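Local coordinates for probable brix-domain ribosomal biogenesis protein (Methanothermobacter thermautotrophicus, PDB 1W94), which probably takes part in ribosome biogenesis and probably binds ribosomal RNA, as an archaeal Imp4-like protein, at residues R38-L41 and P47-V50; E102-L107 and W131-M136. One frame throughout, in Å; residues are numbered along the deposited sequence.

Interaction 1 (R38-L41 and P47-V50); sequences RDVL and PVAV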
loop_
_atom_site.group_PDB
_atom_site.type_symbol
_atom_site.label_atom_id
_atom_site.label_comp_id
_atom_site.label_asym_id
_atom_site.label_seq_id
_atom_site.Cartn_x
_atom_site.Cartn_y
_atom_site.Cartn_z
ATOM N N ARG A 38 -13.995 -13.459 4.471
ATOM C CA ARG A 38 -13.692 -14.752 5.083
ATOM C C ARG A 38 -13.010 -15.740 4.110
ATOM O O ARG A 38 -12.045 -16.437 4.472
ATOM C CB ARG A 38 -14.950 -15.362 5.708
ATOM N N ASP A 39 -13.504 -15.810 2.878
ATOM C CA ASP A 39 -12.880 -16.693 1.907
ATOM C C ASP A 39 -11.528 -16.156 1.427
ATOM O O ASP A 39 -10.637 -16.924 1.113
ATOM C CB ASP A 39 -13.838 -17.025 0.765
ATOM C CG ASP A 39 -14.772 -18.206 1.118
ATOM O OD1 ASP A 39 -14.474 -18.940 2.092
ATOM O OD2 ASP A 39 -15.800 -18.419 0.435
ATOM N N VAL A 40 -11.368 -14.845 1.384
ATOM C CA VAL A 40 -10.035 -14.273 1.130
ATOM C C VAL A 40 -9.065 -14.697 2.227
ATOM O O VAL A 40 -7.941 -15.110 1.937
ATOM C CB VAL A 40 -10.094 -12.742 0.987
ATOM C CG1 VAL A 40 -8.670 -12.100 0.827
ATOM C CG2 VAL A 40 -11.016 -12.388 -0.187
ATOM N N LEU A 41 -9.503 -14.656 3.483
ATOM C CA LEU A 41 -8.593 -14.978 4.597
ATOM C C LEU A 41 -8.204 -16.457 4.595
ATOM O O LEU A 41 -7.068 -16.827 4.932
ATOM C CB LEU A 41 -9.208 -14.569 5.949
ATOM C CG LEU A 41 -9.462 -13.086 6.236
ATOM C CD1 LEU A 41 -10.443 -12.936 7.363
ATOM C CD2 LEU A 41 -8.177 -12.355 6.522
ATOM N N PRO A 47 -1.821 -12.490 6.985
ATOM C CA PRO A 47 -2.371 -11.134 6.863
ATOM C C PRO A 47 -2.801 -10.738 5.443
ATOM O O PRO A 47 -2.176 -11.139 4.456
ATOM C CB PRO A 47 -1.215 -10.206 7.268
ATOM C CG PRO A 47 -0.056 -11.062 7.618
ATOM C CD PRO A 47 -0.456 -12.523 7.544
ATOM N N VAL A 48 -3.861 -9.942 5.368
ATOM C CA VAL A 48 -4.320 -9.383 4.096
ATOM C C VAL A 48 -4.540 -7.865 4.127
ATOM O O VAL A 48 -4.860 -7.293 5.186
ATOM C CB VAL A 48 -5.543 -10.165 3.482
ATOM C CG1 VAL A 48 -5.889 -11.450 4.243
ATOM C CG2 VAL A 48 -6.799 -9.282 3.230
ATOM N N ALA A 49 -4.348 -7.233 2.965
ATOM C CA ALA A 49 -4.771 -5.862 2.699
ATOM C C ALA A 49 -5.811 -5.896 1.569
ATOM O O ALA A 49 -5.645 -6.645 0.566
ATOM C CB ALA A 49 -3.578 -4.988 2.258
ATOM N N VAL A 50 -6.864 -5.092 1.740
ATOM C CA VAL A 50 -7.926 -4.942 0.753
ATOM C C VAL A 50 -7.940 -3.475 0.272
ATOM O O VAL A 50 -8.115 -2.557 1.071
ATOM C CB VAL A 50 -9.313 -5.337 1.331
ATOM C CG1 VAL A 50 -10.363 -5.325 0.242
ATOM C CG2 VAL A 50 -9.256 -6.719 1.944
#
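Val48 sends one methyl to each of two neighbouring helix residues, CG1 to Leu41 and CG2 to Val40, and these two meetings make up the contact between 38-41 and 47-50. The tight part lies at Leu41. Its CD2 comes to 3.4 Å from Val48 CG1, closer than methyl carbons usually pack, and the two side chains meet at about a right angle. With chi1 at -7°, Val48 CG1 also nearly eclipses the backbone N; the unusual torsion and the short approach go together, and the exact position of this methyl is somewhat doubtful. The Val40 half is more relaxed: CG1, placed opposite the backbone N by a chi1 of 176°, stops 4.1 Å from Val48 CG2, an ordinary apolar distance. No hydrogen bond links the two segments. Val40 is buried further by Leu3 and Thr5 of the adjoining strand and by Arg32 and Met35, while Leu64 packs on Val48. Away from the strand the helix is more open, with Arg38 and Asp39 partly exposed. Neither side chain meets segment 47-50, and Arg38 is modelled no further than CB. Leu41 is also only partly sheltered. Helix 37-44 follows strand 28-29 and returns to the parallel strand 48-54, with strand 3-6 between them in the sheet, the arrangement of a beta-alpha-beta crossover.

Interaction 2 (E102-L107 and W131-M136); sequences EGLCNL and WVMELM
Leu104 reaches from helix 102-108 to strand 131-136 through a single methyl, CD1, which touches two residues of the strand. It rests against the start of the Trp131 side chain, 3.9 Å from CD1 of the indole and 4.1 Å from Trp131 CB. The selenium of Met133, a selenomethionine, lies 4.3 Å from Leu104 CD1. A chi2 of 172° extends CD1 away from the Leu104 CA, so the methyl comes forward toward the strand. Trp131 and Met133, two residues apart, point to the same face, while Val132 turns away. The helix is therefore packed on one face of the mixed sheet, as the connection of a beta-alpha-beta unit between the parallel strands 93-94 and 111-112. Around this first shell, Phe152 touches both Leu104 and Trp131, and Ile123 lies against Trp131, Met133 and Cys105. Backbone bonds to Ile149 and Leu147 hold Trp131 and Met133 in the sheet. The helix is fixed from several directions: a disulfide joins Cys105 to Cys97, the Glu102 carboxylate accepts a bond from Gly100 N, and Arg71 donates to the carbonyls of Asn106 and Leu107.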
loop_
_atom_site.group_PDB
_atom_site.type_symbol
_atom_site.label_atom_id
_atom_site.label_comp_id
_atom_site.label_asym_id
_atom_site.label_seq_id
_atom_site.Cartn_x
_atom_site.Cartn_y
_atom_site.Cartn_z
ATOM N N GLU A 102 3.942 7.058 12.254
ATOM C CA GLU A 102 4.386 5.706 12.618
ATOM C C GLU A 102 3.395 4.607 12.204
ATOM O O GLU A 102 3.808 3.519 11.818
ATOM C CB GLU A 102 4.659 5.605 14.116
ATOM C CG GLU A 102 5.782 6.513 14.662
ATOM C CD GLU A 102 5.316 7.912 15.113
ATOM O OE1 GLU A 102 4.136 8.293 14.870
ATOM O OE2 GLU A 102 6.162 8.637 15.711
ATOM N N GLY A 103 2.092 4.891 12.278
ATOM C CA GLY A 103 1.075 3.893 11.951
ATOM C C GLY A 103 1.142 3.481 10.487
ATOM O O GLY A 103 0.909 2.317 10.155
ATOM N N LEU A 104 1.465 4.421 9.597
ATOM C CA LEU A 104 1.674 4.067 8.195
ATOM C C LEU A 104 2.695 2.972 8.072
ATOM O O LEU A 104 2.449 1.972 7.402
ATOM C CB LEU A 104 2.076 5.279 7.349
ATOM C CG LEU A 104 0.979 6.323 7.240
ATOM C CD1 LEU A 104 1.499 7.599 6.558
ATOM C CD2 LEU A 104 -0.253 5.727 6.487
ATOM N N CYS A 105 3.828 3.130 8.748
ATOM C CA CYS A 105 4.882 2.149 8.694
ATOM C C CYS A 105 4.454 0.800 9.309
ATOM O O CYS A 105 4.793 -0.256 8.770
ATOM C CB CYS A 105 6.184 2.717 9.322
ATOM S SG CYS A 105 6.672 4.229 8.394
ATOM N N ASN A 106 3.733 0.847 10.434
ATOM C CA ASN A 106 3.293 -0.365 11.108
ATOM C C ASN A 106 2.302 -1.162 10.269
ATOM O O ASN A 106 2.459 -2.381 10.121
ATOM C CB ASN A 106 2.742 -0.034 12.508
ATOM C CG ASN A 106 3.847 0.331 13.489
ATOM O OD1 ASN A 106 4.954 -0.227 13.441
ATOM N ND2 ASN A 106 3.553 1.254 14.393
ATOM N N LEU A 107 1.327 -0.473 9.665
ATOM C CA LEU A 107 0.316 -1.144 8.849
ATOM C C LEU A 107 0.956 -1.846 7.652
ATOM O O LEU A 107 0.682 -3.002 7.375
ATOM C CB LEU A 107 -0.721 -0.136 8.348
ATOM C CG LEU A 107 -1.681 0.363 9.440
ATOM C CD1 LEU A 107 -2.564 1.478 8.842
ATOM C CD2 LEU A 107 -2.502 -0.791 10.004
ATOM N N TRP A 131 -0.163 13.213 4.642
ATOM C CA TRP A 131 1.149 12.678 4.309
ATOM C C TRP A 131 1.193 12.336 2.831
ATOM O O TRP A 131 0.167 11.961 2.228
ATOM C CB TRP A 131 1.415 11.385 5.110
ATOM C CG TRP A 131 1.318 11.591 6.602
ATOM C CD1 TRP A 131 0.265 11.251 7.409
ATOM C CD2 TRP A 131 2.298 12.202 7.452
ATOM N NE1 TRP A 131 0.536 11.623 8.709
ATOM C CE2 TRP A 131 1.774 12.199 8.768
ATOM C CE3 TRP A 131 3.574 12.733 7.236
ATOM C CZ2 TRP A 131 2.480 12.718 9.865
ATOM C CZ3 TRP A 131 4.289 13.238 8.331
ATOM C CH2 TRP A 131 3.729 13.228 9.636
ATOM N N VAL A 132 2.382 12.454 2.241
ATOM C CA VAL A 132 2.665 11.848 0.939
ATOM C C VAL A 132 3.752 10.764 1.114
ATOM O O VAL A 132 4.845 11.045 1.674
ATOM C CB VAL A 132 3.083 12.906 -0.120
ATOM C CG1 VAL A 132 3.521 12.234 -1.438
ATOM C CG2 VAL A 132 1.908 13.891 -0.394
HETATM N N MSE A 133 3.437 9.551 0.652
HETATM C CA MSE A 133 4.363 8.443 0.658
HETATM C C MSE A 133 4.804 8.265 -0.767
HETATM O O MSE A 133 4.006 7.913 -1.633
HETATM C CB MSE A 133 3.715 7.143 1.125
HETATM C CG MSE A 133 3.306 7.142 2.558
HETATM SE SE MSE A 133 2.609 5.394 3.031
HETATM C CE MSE A 133 4.214 4.369 2.945
ATOM N N GLU A 134 6.076 8.520 -1.002
ATOM C CA GLU A 134 6.613 8.475 -2.336
ATOM C C GLU A 134 7.653 7.366 -2.466
ATOM O O GLU A 134 8.570 7.251 -1.655
ATOM C CB GLU A 134 7.249 9.799 -2.678
ATOM C CG GLU A 134 8.110 9.737 -3.910
ATOM C CD GLU A 134 8.069 11.026 -4.661
ATOM O OE1 GLU A 134 8.100 12.083 -3.994
ATOM O OE2 GLU A 134 7.987 10.977 -5.911
ATOM N N LEU A 135 7.498 6.576 -3.511
ATOM C CA LEU A 135 8.423 5.503 -3.794
ATOM C C LEU A 135 9.678 6.075 -4.446
ATOM O O LEU A 135 9.591 6.854 -5.415
ATOM C CB LEU A 135 7.761 4.455 -4.708
ATOM C CG LEU A 135 8.589 3.224 -5.087
ATOM C CD1 LEU A 135 8.999 2.520 -3.819
ATOM C CD2 LEU A 135 7.786 2.285 -6.006
HETATM N N MSE A 136 10.835 5.707 -3.888
HETATM C CA MSE A 136 12.120 5.998 -4.474
HETATM C C MSE A 136 12.575 4.728 -5.169
HETATM O O MSE A 136 12.508 3.644 -4.595
HETATM C CB MSE A 136 13.137 6.391 -3.396
HETATM C CG MSE A 136 12.752 7.605 -2.536
HETATM SE SE MSE A 136 12.192 9.162 -3.615
HETATM C CE MSE A 136 13.856 9.947 -4.008
#

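From the N terminus, interaction 1 comes first: five residues separate 38-41 from 47-50, and the contact closes the short turn from helix 37-44 into strand 48-54. Interaction 2 opens later and spans 23 residues, which include strands 111-112 and 120-124. The two are in series, neither nested nor crossed. Their centres lie 21 Å apart on opposite sides of the chain's centre, and they do not touch, but both engage the same mixed sheet. Interaction 1 ties its helix to strand 48-54, beside 3-6, and interaction 2 ties its helix to strand 131-136, between 120-124 and 145-154. An internal duplication has been reported for this protein.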